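Local coordinates for probable acrylyl-CoA reductase AcuI (Escherichia coli, PDB 1O89), which probably catalyses the NADPH-dependent reduction of acrylyl-CoA to propanoyl-CoA and works as a homodimer, at residues Ile75-Phe86 and Val111-Ala120. Numbering follows the deposited sequence.
Sequences IRNFPMIPGIDF and VGENHWGGLA
Ile81 is the bump and the indole of Trp116 the wall it leans on: CG1 and CD1 lie over one ring face, with Ile81 CD1 3.4 Å from Trp116 CE3. With CG1 anti to the carbonyl carbon (chi1 -66°), the other branch, CG2, is left to fill the hollow beside Ala120 CB, 3.9 Å away. Met80 comes at the indole from its edge. Its chain bends at chi2 and chi3, bringing SD to 3.8 Å from Trp116 CD1 in a Met-aromatic contact while CE tucks against the Glu113 carbonyl. In the ring plane, Trp116 NE1 gives a nearly straight bond to Pro79 O (3.0 Å, 164°), although it stands above the plane of that carbonyl. With Trp116 cut back to an alanine, Pro79 O is likely to lose this donor, and a gap would probably open against Ile81 and Met80. The pairing joins two loops within the GroES-like domain of the medium-chain dehydrogenase/reductase family: Ile75-Phe86 runs into the start of strand 85-93, and Val111-Ala120 lies in the connection between strands 103-107 and 122-125. Glycines let the backbones close up. A side chain on Gly112 would strike Gly83 and Ile84, and one on Gly83 would collide with Gly118 N. Three backbone hydrogen bonds accompany this close approach: Gly117 N to Ile81 O at 2.8 Å, Leu119 N to Pro82 O, and Gly118 N to Gly83 O. A water bridges Gly83 N and Gly112 O. Farther along, Ile84 CG2 rests on Val111 O and on the stem of Glu113, 4.0 Å from Glu113 CG; the carboxylate of Glu113 continues to a salt bridge with Lys63. At the start of the strand, Val111 CG1 abuts the edge of the Phe86 ring, 4.1 Å from Phe86 CE2, and that ring also packs on Val53 and Val55 of strand 51-59.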
loop_
_atom_site.group_PDB
_atom_site.type_symbol
_atom_site.label_atom_id
_atom_site.label_comp_id
_atom_site.label_asym_id
_atom_site.label_seq_id
_atom_site.Cartn_x
_atom_site.Cartn_y
_atom_site.Cartn_z
ATOM N N ILE A 75 -23.631 16.036 0.949
ATOM C CA ILE A 75 -24.536 16.479 -0.101
ATOM C C ILE A 75 -24.295 17.953 -0.404
ATOM O O ILE A 75 -24.362 18.817 0.471
ATOM C CB ILE A 75 -26.005 16.206 0.302
ATOM C CG1 ILE A 75 -26.148 14.736 0.731
ATOM C CG2 ILE A 75 -26.961 16.575 -0.854
ATOM C CD1 ILE A 75 -27.524 14.177 0.623
ATOM N N ARG A 76 -23.990 18.203 -1.669
ATOM C CA ARG A 76 -23.745 19.538 -2.183
ATOM C C ARG A 76 -24.955 20.008 -3.006
ATOM O O ARG A 76 -25.250 21.199 -3.040
ATOM C CB ARG A 76 -22.469 19.513 -3.035
ATOM C CG ARG A 76 -22.416 20.558 -4.137
ATOM C CD ARG A 76 -21.053 20.753 -4.762
ATOM N NE ARG A 76 -20.993 22.061 -5.392
ATOM C CZ ARG A 76 -19.982 22.916 -5.294
ATOM N NH1 ARG A 76 -18.889 22.626 -4.591
ATOM N NH2 ARG A 76 -20.060 24.077 -5.917
ATOM N N ASN A 77 -25.656 19.062 -3.642
ATOM C CA ASN A 77 -26.677 19.365 -4.634
ATOM C C ASN A 77 -28.071 19.005 -4.155
ATOM O O ASN A 77 -28.355 17.852 -3.845
ATOM C CB ASN A 77 -26.387 18.615 -5.936
ATOM C CG ASN A 77 -24.980 18.853 -6.446
ATOM O OD1 ASN A 77 -24.033 18.291 -5.908
ATOM N ND2 ASN A 77 -24.834 19.674 -7.485
ATOM N N PHE A 78 -28.939 20.008 -4.129
ATOM C CA PHE A 78 -30.307 19.877 -3.683
ATOM C C PHE A 78 -31.255 20.350 -4.797
ATOM O O PHE A 78 -30.915 21.245 -5.565
ATOM C CB PHE A 78 -30.522 20.698 -2.415
ATOM C CG PHE A 78 -29.681 20.248 -1.248
ATOM C CD1 PHE A 78 -30.155 19.279 -0.359
ATOM C CD2 PHE A 78 -28.418 20.797 -1.024
ATOM C CE1 PHE A 78 -29.381 18.862 0.721
ATOM C CE2 PHE A 78 -27.642 20.387 0.058
ATOM C CZ PHE A 78 -28.126 19.416 0.931
ATOM N N PRO A 79 -32.452 19.770 -4.883
ATOM C CA PRO A 79 -32.942 18.767 -3.935
ATOM C C PRO A 79 -32.318 17.395 -4.193
ATOM O O PRO A 79 -31.876 17.139 -5.309
ATOM C CB PRO A 79 -34.461 18.741 -4.194
ATOM C CG PRO A 79 -34.682 19.396 -5.536
ATOM C CD PRO A 79 -33.421 20.053 -5.954
ATOM N N MET A 80 -32.296 16.527 -3.185
ATOM C CA MET A 80 -31.607 15.235 -3.300
ATOM C C MET A 80 -32.392 14.126 -2.654
ATOM O O MET A 80 -32.897 14.300 -1.559
ATOM C CB MET A 80 -30.227 15.328 -2.631
ATOM C CG MET A 80 -29.402 14.048 -2.649
ATOM S SD MET A 80 -29.139 13.377 -4.292
ATOM C CE MET A 80 -28.630 14.797 -5.139
ATOM N N ILE A 81 -32.484 12.983 -3.328
ATOM C CA ILE A 81 -33.018 11.764 -2.726
ATOM C C ILE A 81 -31.835 10.927 -2.210
ATOM O O ILE A 81 -31.016 10.478 -3.006
ATOM C CB ILE A 81 -33.807 10.946 -3.735
ATOM C CG1 ILE A 81 -35.071 11.690 -4.172
ATOM C CG2 ILE A 81 -34.188 9.598 -3.134
ATOM C CD1 ILE A 81 -35.800 11.016 -5.321
ATOM N N PRO A 82 -31.745 10.715 -0.899
ATOM C CA PRO A 82 -30.642 9.953 -0.318
ATOM C C PRO A 82 -30.831 8.445 -0.501
ATOM O O PRO A 82 -31.773 7.998 -1.155
ATOM C CB PRO A 82 -30.693 10.339 1.155
ATOM C CG PRO A 82 -32.127 10.651 1.414
ATOM C CD PRO A 82 -32.713 11.142 0.122
ATOM N N GLY A 83 -29.923 7.673 0.072
ATOM C CA GLY A 83 -29.920 6.214 -0.047
ATOM C C GLY A 83 -28.804 5.770 -0.972
ATOM O O GLY A 83 -29.013 5.663 -2.177
ATOM N N ILE A 84 -27.618 5.521 -0.416
ATOM C CA ILE A 84 -26.492 5.082 -1.231
ATOM C C ILE A 84 -26.620 3.651 -1.704
ATOM O O ILE A 84 -25.926 3.259 -2.633
ATOM C CB ILE A 84 -25.120 5.291 -0.515
ATOM C CG1 ILE A 84 -25.000 4.444 0.762
ATOM C CG2 ILE A 84 -24.905 6.777 -0.214
ATOM C CD1 ILE A 84 -23.640 4.584 1.455
ATOM N N ASP A 85 -27.482 2.872 -1.056
ATOM C CA ASP A 85 -27.756 1.494 -1.466
ATOM C C ASP A 85 -29.226 1.324 -1.843
ATOM O O ASP A 85 -30.100 1.896 -1.197
ATOM C CB ASP A 85 -27.537 0.526 -0.303
ATOM C CG ASP A 85 -26.158 0.584 0.286
ATOM O OD1 ASP A 85 -25.209 1.149 -0.323
ATOM O OD2 ASP A 85 -25.944 0.053 1.398
ATOM N N PHE A 86 -29.506 0.548 -2.879
ATOM C CA PHE A 86 -30.857 0.047 -3.081
ATOM C C PHE A 86 -30.862 -1.301 -3.779
ATOM O O PHE A 86 -29.879 -1.702 -4.372
ATOM C CB PHE A 86 -31.751 1.068 -3.822
ATOM C CG PHE A 86 -31.356 1.337 -5.258
ATOM C CD1 PHE A 86 -31.643 0.429 -6.257
ATOM C CD2 PHE A 86 -30.739 2.520 -5.606
ATOM C CE1 PHE A 86 -31.294 0.695 -7.577
ATOM C CE2 PHE A 86 -30.400 2.788 -6.926
ATOM C CZ PHE A 86 -30.680 1.874 -7.905
ATOM N N VAL A 111 -24.566 7.700 -5.950
ATOM C CA VAL A 111 -26.000 7.555 -5.762
ATOM C C VAL A 111 -26.341 7.821 -4.296
ATOM O O VAL A 111 -25.647 7.368 -3.387
ATOM C CB VAL A 111 -26.483 6.152 -6.212
ATOM C CG1 VAL A 111 -27.968 5.983 -5.997
ATOM C CG2 VAL A 111 -26.142 5.918 -7.692
ATOM N N GLY A 112 -27.422 8.559 -4.067
ATOM C CA GLY A 112 -27.752 9.033 -2.733
ATOM C C GLY A 112 -26.975 10.244 -2.243
ATOM O O GLY A 112 -27.291 10.762 -1.174
ATOM N N GLU A 113 -25.991 10.701 -3.014
ATOM C CA GLU A 113 -25.149 11.832 -2.637
ATOM C C GLU A 113 -25.251 12.972 -3.651
ATOM O O GLU A 113 -25.684 14.068 -3.303
ATOM C CB GLU A 113 -23.683 11.407 -2.489
ATOM C CG GLU A 113 -23.464 10.286 -1.489
ATOM C CD GLU A 113 -22.006 9.888 -1.383
ATOM O OE1 GLU A 113 -21.261 10.529 -0.601
ATOM O OE2 GLU A 113 -21.598 8.948 -2.097
ATOM N N ASN A 114 -24.835 12.721 -4.888
ATOM C CA ASN A 114 -24.984 13.708 -5.950
ATOM C C ASN A 114 -25.860 13.221 -7.106
ATOM O O ASN A 114 -25.947 13.868 -8.153
ATOM C CB ASN A 114 -23.610 14.191 -6.439
ATOM C CG ASN A 114 -22.753 13.075 -7.010
ATOM O OD1 ASN A 114 -23.252 12.024 -7.424
ATOM N ND2 ASN A 114 -21.449 13.310 -7.047
ATOM N N HIS A 115 -26.538 12.096 -6.887
ATOM C CA HIS A 115 -27.434 11.523 -7.870
ATOM C C HIS A 115 -28.584 10.864 -7.105
ATOM O O HIS A 115 -28.335 10.087 -6.203
ATOM C CB HIS A 115 -26.659 10.520 -8.743
ATOM C CG HIS A 115 -27.495 9.830 -9.775
ATOM N ND1 HIS A 115 -27.316 10.020 -11.126
ATOM C CD2 HIS A 115 -28.510 8.939 -9.653
ATOM C CE1 HIS A 115 -28.192 9.289 -11.793
ATOM N NE2 HIS A 115 -28.921 8.614 -10.923
ATOM N N TRP A 116 -29.828 11.182 -7.447
ATOM C CA TRP A 116 -30.997 10.690 -6.717
ATOM C C TRP A 116 -30.923 9.187 -6.506
ATOM O O TRP A 116 -30.778 8.433 -7.453
ATOM C CB TRP A 116 -32.307 11.036 -7.439
ATOM C CG TRP A 116 -32.747 12.472 -7.301
ATOM C CD1 TRP A 116 -32.041 13.513 -6.756
ATOM C CD2 TRP A 116 -33.994 13.021 -7.721
ATOM N NE1 TRP A 116 -32.775 14.673 -6.814
ATOM C CE2 TRP A 116 -33.985 14.397 -7.396
ATOM C CE3 TRP A 116 -35.132 12.490 -8.346
ATOM C CZ2 TRP A 116 -35.063 15.242 -7.677
ATOM C CZ3 TRP A 116 -36.207 13.332 -8.612
ATOM C CH2 TRP A 116 -36.159 14.694 -8.278
ATOM N N GLY A 117 -31.084 8.762 -5.261
ATOM C CA GLY A 117 -30.810 7.397 -4.875
ATOM C C GLY A 117 -31.990 6.610 -4.381
ATOM O O GLY A 117 -33.093 6.746 -4.891
ATOM N N GLY A 118 -31.751 5.815 -3.343
ATOM C CA GLY A 118 -32.593 4.675 -3.018
ATOM C C GLY A 118 -33.837 4.911 -2.216
ATOM O O GLY A 118 -34.708 4.053 -2.196
ATOM N N LEU A 119 -33.952 6.049 -1.548
ATOM C CA LEU A 119 -35.107 6.285 -0.678
ATOM C C LEU A 119 -36.264 6.853 -1.494
ATOM O O LEU A 119 -36.738 7.965 -1.288
ATOM C CB LEU A 119 -34.729 7.160 0.532
ATOM C CG LEU A 119 -34.002 6.496 1.736
ATOM C CD1 LEU A 119 -34.184 4.994 1.843
ATOM C CD2 LEU A 119 -32.555 6.742 1.651
ATOM N N ALA A 120 -36.730 6.031 -2.421
ATOM C CA ALA A 120 -37.719 6.424 -3.406
ATOM C C ALA A 120 -38.252 5.161 -4.074
ATOM O O ALA A 120 -37.560 4.148 -4.099
ATOM C CB ALA A 120 -37.097 7.331 -4.435
HETATM O O HOH W 1 -27.282 9.392 1.001
#